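Local coordinates for structural polyprotein, VP3 (Israeli acute paralysis virus, PDB 5CDD) that probably serves as one of the structural proteins that build the capsid of this honeybee virus, here seen in its pentamer, at residues N128-W133 / V267-P272; Y132-M137 / K211-T216; P122-A127 / V260-E265; K215-Y220 / K273-G278. All blocks are in the same frame, centred on the assembly; numbering follows the deposited sequence.

Interaction 1 (N128-W133 / V267-P272); sequences NMFSYW and VVVVEP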
# COMPACT_ATOMS: atom_id res chain seq x y z
N ASN B 128 -10.55 -45.00 -14.60
CA ASN B 128 -11.35 -44.87 -15.82
C ASN B 128 -11.65 -43.42 -16.22
O ASN B 128 -11.95 -43.15 -17.39
CB ASN B 128 -12.66 -45.65 -15.65
CG ASN B 128 -13.43 -45.79 -16.94
OD1 ASN B 128 -12.90 -46.27 -17.94
ND2 ASN B 128 -14.69 -45.38 -16.92
N MET B 129 -11.57 -42.50 -15.27
CA MET B 129 -11.86 -41.08 -15.52
C MET B 129 -10.71 -40.32 -16.15
O MET B 129 -10.90 -39.23 -16.70
CB MET B 129 -12.21 -40.37 -14.22
CG MET B 129 -13.24 -41.04 -13.36
SD MET B 129 -13.35 -40.17 -11.79
CE MET B 129 -14.67 -39.06 -12.12
N PHE B 130 -9.50 -40.87 -16.05
CA PHE B 130 -8.32 -40.20 -16.57
C PHE B 130 -7.71 -40.90 -17.78
O PHE B 130 -8.14 -41.99 -18.15
CB PHE B 130 -7.30 -40.08 -15.44
CG PHE B 130 -7.88 -39.49 -14.18
CD1 PHE B 130 -8.05 -38.11 -14.06
CD2 PHE B 130 -8.30 -40.32 -13.14
CE1 PHE B 130 -8.64 -37.57 -12.91
CE2 PHE B 130 -8.89 -39.78 -12.00
CZ PHE B 130 -9.05 -38.40 -11.88
N SER B 131 -6.72 -40.27 -18.39
CA SER B 131 -6.07 -40.83 -19.57
C SER B 131 -4.88 -41.73 -19.25
O SER B 131 -4.74 -42.80 -19.84
CB SER B 131 -5.62 -39.71 -20.50
OG SER B 131 -6.74 -39.00 -21.00
N TYR B 132 -4.03 -41.31 -18.32
CA TYR B 132 -2.87 -42.11 -17.95
C TYR B 132 -2.76 -42.23 -16.44
O TYR B 132 -3.26 -41.38 -15.70
CB TYR B 132 -1.58 -41.48 -18.49
CG TYR B 132 -1.68 -40.99 -19.92
CD1 TYR B 132 -1.97 -39.66 -20.20
CD2 TYR B 132 -1.49 -41.86 -20.99
CE1 TYR B 132 -2.07 -39.20 -21.51
CE2 TYR B 132 -1.60 -41.42 -22.31
CZ TYR B 132 -1.89 -40.09 -22.56
OH TYR B 132 -2.00 -39.64 -23.85
N TRP B 133 -2.11 -43.30 -15.98
CA TRP B 133 -1.94 -43.54 -14.56
C TRP B 133 -0.52 -43.94 -14.20
O TRP B 133 0.32 -44.18 -15.06
CB TRP B 133 -2.89 -44.65 -14.10
CG TRP B 133 -2.56 -45.99 -14.71
CD1 TRP B 133 -2.96 -46.45 -15.93
CD2 TRP B 133 -1.74 -47.02 -14.14
NE1 TRP B 133 -2.43 -47.70 -16.16
CE2 TRP B 133 -1.68 -48.07 -15.08
CE3 TRP B 133 -1.04 -47.15 -12.93
CZ2 TRP B 133 -0.95 -49.24 -14.85
CZ3 TRP B 133 -0.32 -48.31 -12.70
CH2 TRP B 133 -0.27 -49.34 -13.66
N VAL B 267 -0.83 -43.39 -5.81
CA VAL B 267 -1.54 -43.13 -7.05
C VAL B 267 -1.40 -41.70 -7.56
O VAL B 267 -1.39 -40.75 -6.79
CB VAL B 267 -3.05 -43.44 -6.90
CG1 VAL B 267 -3.77 -43.17 -8.21
CG2 VAL B 267 -3.25 -44.87 -6.47
N VAL B 268 -1.29 -41.58 -8.88
CA VAL B 268 -1.21 -40.30 -9.55
C VAL B 268 -1.85 -40.50 -10.91
O VAL B 268 -1.58 -41.50 -11.59
CB VAL B 268 0.26 -39.82 -9.72
CG1 VAL B 268 0.94 -39.76 -8.39
CG2 VAL B 268 1.01 -40.75 -10.64
N VAL B 269 -2.72 -39.58 -11.30
CA VAL B 269 -3.39 -39.67 -12.59
C VAL B 269 -3.06 -38.46 -13.44
O VAL B 269 -2.79 -37.37 -12.92
CB VAL B 269 -4.91 -39.78 -12.42
CG1 VAL B 269 -5.26 -41.09 -11.73
CG2 VAL B 269 -5.43 -38.60 -11.63
N VAL B 270 -3.07 -38.65 -14.76
CA VAL B 270 -2.76 -37.56 -15.68
C VAL B 270 -3.91 -37.33 -16.66
O VAL B 270 -4.52 -38.28 -17.15
CB VAL B 270 -1.48 -37.87 -16.47
CG1 VAL B 270 -1.13 -36.70 -17.38
CG2 VAL B 270 -0.35 -38.15 -15.51
N GLU B 271 -4.19 -36.05 -16.87
CA GLU B 271 -5.22 -35.60 -17.78
C GLU B 271 -6.54 -35.68 -17.07
O GLU B 271 -6.69 -36.41 -16.08
CB GLU B 271 -5.25 -36.47 -19.03
CG GLU B 271 -6.09 -35.91 -20.16
CD GLU B 271 -5.54 -36.24 -21.53
OE1 GLU B 271 -4.77 -37.22 -21.64
OE2 GLU B 271 -5.87 -35.53 -22.50
N PRO B 272 -7.55 -34.91 -17.62
CA PRO B 272 -8.84 -35.06 -16.96
C PRO B 272 -9.81 -35.51 -18.04
O PRO B 272 -10.70 -34.77 -18.45
CB PRO B 272 -9.15 -33.61 -16.57
CG PRO B 272 -8.64 -32.81 -17.75
CD PRO B 272 -7.69 -33.69 -18.54
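Val-270 O accepts two backbone N-H groups from residues 128-133. Ser-131 N donates to Val-270 O at 3.2 Å, and Tyr-132 N donates to the same Val-270 O at 3.3 Å. The second of these bonds is nearly straight, with 172° at the hydrogen. In return, Val-270 N donates to Tyr-132 O at 2.9 Å. Both polar backbone atoms of Val-270 are therefore satisfied within this contact.

Other groups find partners outside it. Thr-216 OG1 bonds to Phe-130 O, and Ser-131 OG bonds to Lys-273 O. Tyr-132 OH hydrogen-bonds to Gly-163 O of a neighbouring subunit.

The Phe-130 ring packs under Val-269. Val-269 CG2 sits over the ring centre, 3.4 Å from the centroid, in a CH-pi contact. Val-269 CG1 lies near Phe-130 CD2, toward the rim. Glu-271 O lies at the ring edge, and Met-129 CB lies over the opposite face, off toward the rim. Beyond the Tyr-132 pair, Trp-133 faces Val-269 as an antiparallel non-hydrogen-bonded pair. Two consecutive residues, Ser-131 and Tyr-132, face the single residue Val-270. This is a classic beta bulge, placed where strand 132-144 of the capsid jelly roll begins beside strand 267-270.

Interaction 2 (Y132-M137 / K211-T216); sequences YWRATM and KMFLKT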
# COMPACT_ATOMS: atom_id res chain seq x y z
N TYR B 132 -4.03 -41.31 -18.32
CA TYR B 132 -2.87 -42.11 -17.95
C TYR B 132 -2.76 -42.23 -16.44
O TYR B 132 -3.26 -41.38 -15.70
CB TYR B 132 -1.58 -41.48 -18.49
CG TYR B 132 -1.68 -40.99 -19.92
CD1 TYR B 132 -1.97 -39.66 -20.20
CD2 TYR B 132 -1.49 -41.86 -20.99
CE1 TYR B 132 -2.07 -39.20 -21.51
CE2 TYR B 132 -1.60 -41.42 -22.31
CZ TYR B 132 -1.89 -40.09 -22.56
OH TYR B 132 -2.00 -39.64 -23.85
N TRP B 133 -2.11 -43.30 -15.98
CA TRP B 133 -1.94 -43.54 -14.56
C TRP B 133 -0.52 -43.94 -14.20
O TRP B 133 0.32 -44.18 -15.06
CB TRP B 133 -2.89 -44.65 -14.10
CG TRP B 133 -2.56 -45.99 -14.71
CD1 TRP B 133 -2.96 -46.45 -15.93
CD2 TRP B 133 -1.74 -47.02 -14.14
NE1 TRP B 133 -2.43 -47.70 -16.16
CE2 TRP B 133 -1.68 -48.07 -15.08
CE3 TRP B 133 -1.04 -47.15 -12.93
CZ2 TRP B 133 -0.95 -49.24 -14.85
CZ3 TRP B 133 -0.32 -48.31 -12.70
CH2 TRP B 133 -0.27 -49.34 -13.66
N ARG B 134 -0.28 -44.02 -12.89
CA ARG B 134 1.01 -44.41 -12.34
C ARG B 134 0.75 -44.71 -10.87
O ARG B 134 0.25 -43.86 -10.14
CB ARG B 134 2.01 -43.25 -12.46
CG ARG B 134 3.39 -43.58 -11.91
CD ARG B 134 4.25 -42.33 -11.82
NE ARG B 134 5.57 -42.63 -11.26
CZ ARG B 134 6.56 -43.20 -11.94
NH1 ARG B 134 6.39 -43.53 -13.22
NH2 ARG B 134 7.72 -43.44 -11.35
N ALA B 135 1.06 -45.93 -10.44
CA ALA B 135 0.82 -46.30 -9.05
C ALA B 135 1.44 -47.63 -8.65
O ALA B 135 1.95 -48.38 -9.48
CB ALA B 135 -0.68 -46.33 -8.79
N THR B 136 1.40 -47.89 -7.35
CA THR B 136 1.92 -49.13 -6.79
C THR B 136 0.71 -50.04 -6.61
O THR B 136 -0.16 -49.76 -5.79
CB THR B 136 2.58 -48.90 -5.42
OG1 THR B 136 3.74 -48.07 -5.58
CG2 THR B 136 2.99 -50.21 -4.79
N MET B 137 0.65 -51.11 -7.39
CA MET B 137 -0.47 -52.03 -7.32
C MET B 137 -0.32 -53.01 -6.17
O MET B 137 0.72 -53.64 -6.00
CB MET B 137 -0.61 -52.79 -8.63
CG MET B 137 -0.87 -51.89 -9.83
SD MET B 137 -2.17 -50.69 -9.50
CE MET B 137 -3.59 -51.77 -9.28
N LYS B 211 8.01 -46.13 -19.45
CA LYS B 211 7.13 -45.00 -19.67
C LYS B 211 6.89 -44.34 -18.33
O LYS B 211 7.00 -44.98 -17.28
CB LYS B 211 5.79 -45.46 -20.26
CG LYS B 211 5.92 -46.19 -21.57
CD LYS B 211 4.57 -46.65 -22.07
CE LYS B 211 4.72 -47.51 -23.31
NZ LYS B 211 5.58 -48.70 -23.03
N MET B 212 6.56 -43.06 -18.35
CA MET B 212 6.29 -42.32 -17.13
C MET B 212 4.91 -42.66 -16.58
O MET B 212 4.70 -42.72 -15.37
CB MET B 212 6.38 -40.83 -17.40
CG MET B 212 7.76 -40.35 -17.80
SD MET B 212 7.81 -38.56 -17.86
CE MET B 212 8.86 -38.22 -16.47
N PHE B 213 3.97 -42.88 -17.50
CA PHE B 213 2.60 -43.22 -17.15
C PHE B 213 2.10 -44.27 -18.15
O PHE B 213 2.63 -44.37 -19.26
CB PHE B 213 1.70 -41.99 -17.26
CG PHE B 213 2.15 -40.82 -16.43
CD1 PHE B 213 1.99 -40.83 -15.04
CD2 PHE B 213 2.69 -39.70 -17.03
CE1 PHE B 213 2.36 -39.72 -14.28
CE2 PHE B 213 3.07 -38.59 -16.28
CZ PHE B 213 2.90 -38.60 -14.90
N LEU B 214 1.09 -45.03 -17.76
CA LEU B 214 0.51 -46.05 -18.63
C LEU B 214 -0.93 -45.67 -18.96
O LEU B 214 -1.58 -44.95 -18.19
CB LEU B 214 0.55 -47.42 -17.97
CG LEU B 214 1.93 -48.08 -17.85
CD1 LEU B 214 1.81 -49.36 -17.03
CD2 LEU B 214 2.47 -48.39 -19.24
N LYS B 215 -1.44 -46.15 -20.09
CA LYS B 215 -2.80 -45.84 -20.50
C LYS B 215 -3.82 -46.43 -19.54
O LYS B 215 -3.52 -47.36 -18.79
CB LYS B 215 -3.04 -46.34 -21.92
CG LYS B 215 -2.27 -45.57 -22.99
CD LYS B 215 -2.68 -45.97 -24.40
CE LYS B 215 -2.07 -45.05 -25.46
NZ LYS B 215 -0.59 -45.15 -25.53
N THR B 216 -5.04 -45.89 -19.56
CA THR B 216 -6.10 -46.36 -18.68
C THR B 216 -7.24 -47.06 -19.43
O THR B 216 -8.28 -47.33 -18.84
CB THR B 216 -6.70 -45.19 -17.87
OG1 THR B 216 -7.31 -44.26 -18.77
CG2 THR B 216 -5.62 -44.50 -17.05
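Trp-133 and Leu-214 are joined by two backbone hydrogen bonds. Trp-133 N donates to Leu-214 O at 2.8 Å, and Leu-214 N donates to Trp-133 O at 2.9 Å. Arg-134 adds a side-chain bond, NH1 to Met-212 O at 2.9 Å. Its chain is extended from CG to NE, with CG anti to the backbone N (chi1 -180°). The carbonyl lies near the guanidinium edge, 16° out of its plane. Trp-133 NE1 makes a weak bond to Lys-215 O at 2.9 Å, bent to 121° at the hydrogen.

Packing surrounds these bonds. Leu-214 runs beside the indole and points the same way. Leu-214 CB lies over one indole face, offset toward the rim, and Leu-214 CD1 touches Trp-133 CZ2 at 3.5 Å. Thr-216 CG2 meets the indole edge at Trp-133 CD1. On the other side of the strand, Phe-213 CD1 packs against Arg-134 CB at 3.5 Å. Phe-213 also touches Val-268 and Val-270 of strand 267-270. Further out, Lys-215 NZ bonds to Gln-150 OE1 of a neighbouring subunit.

Across this contact the guanidinium meets a neutral carbonyl, not an acid. The bond gives the carbonyl of the buried Met-212 a donor but probably does not neutralise the charge, while the indole and the Phe-213 ring pack beside the short strand pairing.

Interaction 3 (P122-A127 / V260-E265); sequences PCEYVA and VWKWAE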
# COMPACT_ATOMS: atom_id res chain seq x y z
N PRO B 122 -12.84 -50.42 -6.74
CA PRO B 122 -12.68 -48.98 -6.51
C PRO B 122 -11.54 -48.27 -7.25
O PRO B 122 -11.75 -47.19 -7.82
CB PRO B 122 -12.58 -48.88 -4.98
CG PRO B 122 -12.13 -50.25 -4.56
CD PRO B 122 -12.91 -51.15 -5.46
N CYS B 123 -10.34 -48.85 -7.28
CA CYS B 123 -9.24 -48.19 -7.97
C CYS B 123 -9.39 -48.25 -9.49
O CYS B 123 -8.99 -47.32 -10.19
CB CYS B 123 -7.89 -48.81 -7.56
SG CYS B 123 -7.56 -50.45 -8.22
N GLU B 124 -9.96 -49.33 -10.00
CA GLU B 124 -10.16 -49.48 -11.43
C GLU B 124 -11.25 -48.52 -11.89
O GLU B 124 -11.23 -48.02 -13.02
CB GLU B 124 -10.58 -50.92 -11.77
CG GLU B 124 -9.62 -51.99 -11.29
CD GLU B 124 -10.07 -53.39 -11.68
OE1 GLU B 124 -11.24 -53.74 -11.42
OE2 GLU B 124 -9.25 -54.15 -12.25
N TYR B 125 -12.21 -48.26 -11.00
CA TYR B 125 -13.33 -47.36 -11.27
C TYR B 125 -12.84 -45.92 -11.41
O TYR B 125 -13.34 -45.15 -12.24
CB TYR B 125 -14.35 -47.49 -10.14
CG TYR B 125 -15.66 -46.75 -10.34
CD1 TYR B 125 -15.78 -45.39 -10.02
CD2 TYR B 125 -16.79 -47.41 -10.82
CE1 TYR B 125 -17.00 -44.72 -10.17
CE2 TYR B 125 -18.01 -46.75 -10.98
CZ TYR B 125 -18.10 -45.41 -10.65
OH TYR B 125 -19.30 -44.76 -10.81
N VAL B 126 -11.86 -45.55 -10.59
CA VAL B 126 -11.30 -44.21 -10.61
C VAL B 126 -10.40 -43.99 -11.82
O VAL B 126 -10.52 -42.97 -12.51
CB VAL B 126 -10.48 -43.94 -9.32
CG1 VAL B 126 -9.78 -42.59 -9.41
CG2 VAL B 126 -11.40 -43.98 -8.11
N ALA B 127 -9.51 -44.93 -12.08
CA ALA B 127 -8.58 -44.84 -13.21
C ALA B 127 -9.29 -44.61 -14.54
O ALA B 127 -8.69 -44.09 -15.49
CB ALA B 127 -7.73 -46.10 -13.29
N VAL B 260 -8.52 -63.16 -4.18
CA VAL B 260 -7.58 -62.12 -4.57
C VAL B 260 -8.19 -60.73 -4.46
O VAL B 260 -9.19 -60.43 -5.12
CB VAL B 260 -7.08 -62.32 -6.01
CG1 VAL B 260 -6.06 -61.26 -6.37
CG2 VAL B 260 -6.48 -63.71 -6.16
N TRP B 261 -7.59 -59.88 -3.63
CA TRP B 261 -8.06 -58.51 -3.45
C TRP B 261 -7.15 -57.57 -4.23
O TRP B 261 -5.96 -57.83 -4.38
CB TRP B 261 -8.04 -58.13 -1.97
CG TRP B 261 -8.97 -58.93 -1.11
CD1 TRP B 261 -8.83 -60.24 -0.74
CD2 TRP B 261 -10.19 -58.47 -0.51
NE1 TRP B 261 -9.88 -60.62 0.06
CE2 TRP B 261 -10.73 -59.56 0.21
CE3 TRP B 261 -10.87 -57.25 -0.51
CZ2 TRP B 261 -11.93 -59.46 0.93
CZ3 TRP B 261 -12.07 -57.15 0.20
CH2 TRP B 261 -12.58 -58.25 0.91
N LYS B 262 -7.72 -56.46 -4.71
CA LYS B 262 -6.95 -55.49 -5.48
C LYS B 262 -7.21 -54.05 -5.06
O LYS B 262 -8.34 -53.67 -4.75
CB LYS B 262 -7.27 -55.65 -6.97
CG LYS B 262 -6.59 -54.63 -7.87
CD LYS B 262 -7.00 -54.80 -9.32
CE LYS B 262 -6.32 -53.77 -10.21
NZ LYS B 262 -6.65 -53.95 -11.65
N TRP B 263 -6.14 -53.25 -5.05
CA TRP B 263 -6.22 -51.84 -4.70
C TRP B 263 -4.89 -51.19 -5.05
O TRP B 263 -3.91 -51.89 -5.33
CB TRP B 263 -6.57 -51.66 -3.21
CG TRP B 263 -5.45 -51.89 -2.25
CD1 TRP B 263 -4.53 -50.98 -1.82
CD2 TRP B 263 -5.12 -53.13 -1.59
NE1 TRP B 263 -3.66 -51.56 -0.93
CE2 TRP B 263 -3.99 -52.88 -0.78
CE3 TRP B 263 -5.67 -54.41 -1.62
CZ2 TRP B 263 -3.41 -53.88 0.01
CZ3 TRP B 263 -5.09 -55.41 -0.83
CH2 TRP B 263 -3.96 -55.13 -0.03
N ALA B 264 -4.84 -49.86 -5.05
CA ALA B 264 -3.61 -49.15 -5.41
C ALA B 264 -3.12 -48.16 -4.35
O ALA B 264 -3.89 -47.71 -3.50
CB ALA B 264 -3.80 -48.44 -6.74
N GLU B 265 -1.84 -47.83 -4.43
CA GLU B 265 -1.23 -46.88 -3.50
C GLU B 265 -0.25 -46.02 -4.29
O GLU B 265 0.17 -46.39 -5.38
CB GLU B 265 -0.49 -47.62 -2.39
CG GLU B 265 -1.30 -48.73 -1.75
CD GLU B 265 -0.63 -49.32 -0.53
OE1 GLU B 265 0.61 -49.47 -0.54
OE2 GLU B 265 -1.35 -49.64 0.44
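Lys-262 NZ is gripped by several oxygens. The one from helix 122-127 is Glu-124 OE2, which forms a salt bridge to Lys-262 NZ at 2.7 Å. The ammonium comes to the anti side of the carboxylate oxygen, 28° out of its plane. Gly-94 O also accepts from Lys-262 NZ, and Pro-96 O does so weakly. The lysine reaches the helix because its chain is extended throughout, with CG anti to the backbone N (chi1 177°). The two charged side chains cross at about a right angle, and Lys-262 CE passes 3.9 Å from Glu-124 CG.

The other carboxylate oxygen, Glu-124 OE1, is held by Lys-66 NZ and by Ala-121 N. The acid thus has a lysine at each oxygen, which would favour its charged form.

Strand 255-265 lies between strands 64-72 and 132-144 in an antiparallel sheet. The arrangement is consistent with the B-I-D order of the viral capsid jelly roll. The helix precedes strand 132-144 in the chain and packs on this sheet. The axes of the two segments approach to 7.7 Å, and their directions differ by 49°.

Cys-123 makes the apolar part of the contact. Its SG lies 4.0 Å from Trp-263 CA and 4.1 Å from Lys-262 CE. Cys-123 CB faces Ala-264 CB at 4.2 Å. Cys-60 of helix 56-60 also packs against Cys-123.

Interaction 4 (K215-Y220 / K273-G278); sequences KTAGIY and KPLTSG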
# COMPACT_ATOMS: atom_id res chain seq x y z
N LYS B 215 -1.44 -46.15 -20.09
CA LYS B 215 -2.80 -45.84 -20.50
C LYS B 215 -3.82 -46.43 -19.54
O LYS B 215 -3.52 -47.36 -18.79
CB LYS B 215 -3.04 -46.34 -21.92
CG LYS B 215 -2.27 -45.57 -22.99
CD LYS B 215 -2.68 -45.97 -24.40
CE LYS B 215 -2.07 -45.05 -25.46
NZ LYS B 215 -0.59 -45.15 -25.53
N THR B 216 -5.04 -45.89 -19.56
CA THR B 216 -6.10 -46.36 -18.68
C THR B 216 -7.24 -47.06 -19.43
O THR B 216 -8.28 -47.33 -18.84
CB THR B 216 -6.70 -45.19 -17.87
OG1 THR B 216 -7.31 -44.26 -18.77
CG2 THR B 216 -5.62 -44.50 -17.05
N ALA B 217 -7.03 -47.34 -20.71
CA ALA B 217 -8.04 -47.99 -21.53
C ALA B 217 -8.41 -49.36 -20.97
O ALA B 217 -9.59 -49.72 -20.88
CB ALA B 217 -7.54 -48.12 -22.96
N GLY B 218 -7.39 -50.13 -20.59
CA GLY B 218 -7.64 -51.46 -20.06
C GLY B 218 -8.30 -52.44 -21.03
O GLY B 218 -7.91 -52.53 -22.19
N ILE B 219 -9.30 -53.16 -20.53
CA ILE B 219 -10.02 -54.15 -21.34
C ILE B 219 -11.13 -53.56 -22.20
O ILE B 219 -11.70 -54.24 -23.05
CB ILE B 219 -10.63 -55.26 -20.43
CG1 ILE B 219 -11.05 -56.47 -21.26
CG2 ILE B 219 -11.81 -54.69 -19.65
CD1 ILE B 219 -9.88 -57.23 -21.87
N TYR B 220 -11.44 -52.29 -21.99
CA TYR B 220 -12.51 -51.62 -22.74
C TYR B 220 -12.41 -51.79 -24.25
O TYR B 220 -11.46 -51.33 -24.89
CB TYR B 220 -12.52 -50.12 -22.40
CG TYR B 220 -13.65 -49.33 -23.04
CD1 TYR B 220 -13.61 -49.00 -24.39
CD2 TYR B 220 -14.73 -48.88 -22.28
CE1 TYR B 220 -14.61 -48.23 -24.98
CE2 TYR B 220 -15.74 -48.11 -22.86
CZ TYR B 220 -15.68 -47.79 -24.20
OH TYR B 220 -16.66 -47.01 -24.77
N LYS B 273 -9.62 -36.74 -18.51
CA LYS B 273 -10.51 -37.21 -19.58
C LYS B 273 -10.31 -38.70 -19.82
O LYS B 273 -9.19 -39.20 -19.79
CB LYS B 273 -10.20 -36.45 -20.88
CG LYS B 273 -10.88 -37.03 -22.11
CD LYS B 273 -10.57 -36.23 -23.35
CE LYS B 273 -11.26 -36.86 -24.55
NZ LYS B 273 -11.79 -35.83 -25.48
N PRO B 274 -11.41 -39.45 -20.03
CA PRO B 274 -11.30 -40.89 -20.27
C PRO B 274 -10.48 -41.14 -21.54
O PRO B 274 -10.50 -40.34 -22.47
CB PRO B 274 -12.75 -41.32 -20.45
CG PRO B 274 -13.51 -40.32 -19.64
CD PRO B 274 -12.83 -39.03 -19.98
N LEU B 275 -9.75 -42.25 -21.57
CA LEU B 275 -8.94 -42.58 -22.73
C LEU B 275 -9.76 -43.44 -23.71
O LEU B 275 -9.32 -43.71 -24.82
CB LEU B 275 -7.68 -43.34 -22.31
CG LEU B 275 -6.63 -43.56 -23.39
CD1 LEU B 275 -6.08 -42.22 -23.86
CD2 LEU B 275 -5.50 -44.42 -22.84
N THR B 276 -10.94 -43.85 -23.26
CA THR B 276 -11.83 -44.69 -24.06
C THR B 276 -12.52 -43.92 -25.19
O THR B 276 -12.56 -42.69 -25.17
CB THR B 276 -12.91 -45.33 -23.17
OG1 THR B 276 -13.66 -44.30 -22.52
CG2 THR B 276 -12.26 -46.22 -22.12
N SER B 277 -13.05 -44.66 -26.15
CA SER B 277 -13.73 -44.06 -27.30
C SER B 277 -15.13 -43.58 -26.94
O SER B 277 -15.74 -42.82 -27.68
CB SER B 277 -13.83 -45.07 -28.44
OG SER B 277 -14.61 -46.19 -28.06
N GLY B 278 -15.63 -44.03 -25.79
CA GLY B 278 -16.95 -43.62 -25.36
C GLY B 278 -16.92 -42.92 -24.02
O GLY B 278 -15.88 -42.90 -23.36
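Tyr-220 and Thr-276 meet ring face to methyl. Thr-276 CG2 stands 3.7 Å from the centroid of the Tyr-220 ring, in a CH-pi contact offset toward the CG side of the ring. The CB bond of the tyrosine points toward residues 273-278, and CG, anti to the backbone N (chi1 -176°), continues from it. In Thr-276, CG2 is anti to the carbonyl carbon, beside the backbone N. OG1 takes the position between the backbone N and the carbonyl carbon (chi1 59°). That hydroxyl donates to Gly-278 O within its own segment, Thr-276 OG1 to Gly-278 O being 2.8 Å. The bond probably helps hold this rotation, with the methyl on the ring. Ser-277 OG lies at the ring edge, 3.7 Å from Tyr-220 CE1.

Leu-275 makes the second group of contacts. One methyl, Leu-275 CD2, packs across the aliphatic part of Lys-215, at 3.3 Å from CB and 3.6 Å from CD of that lysine. The same methyl reaches Ala-217 CB at 4.2 Å. Leu-275 CB lies near Thr-216 OG1, a hydroxyl already bonded to Phe-130 O. The lysine chain then bends at its last torsion, toward the neighbouring subunit that binds its NZ. Pro-116 of a neighbouring subunit packs on Leu-275.

Between these two groups the backbone reverses at residues 217-220. Gly-218 has a positive phi (62°), and Tyr-220 N bonds weakly to Ala-217 O. The arrangement is a type II' beta turn, in a loop that packs against the segment following the last strand of the jelly-roll sheet.

How the interactions relate
Interactions 1 and 2 are 8 Å apart between centres and share Tyr-132 and Trp-133. Strands 267-270 and 214-215 both pair with strand 132-144, and Val-270 CG2 packs on Phe-213 CZ at 3.3 Å. The centre of interaction 3 is about 13 Å from those of interactions 1 and 2. It uses the helix before strand 132-144 and the strand before 267-270. Thr-136 N meets Glu-265 O at 2.8 Å, a probable hydrogen bond that ties interactions 2 and 3. Interaction 4 continues beyond interactions 1 and 2 into the loops, with its centre about 10 Å from that of interaction 1. Ala-127 O packs 3.3 Å from Thr-216 CB, which brings interactions 3 and 4 together.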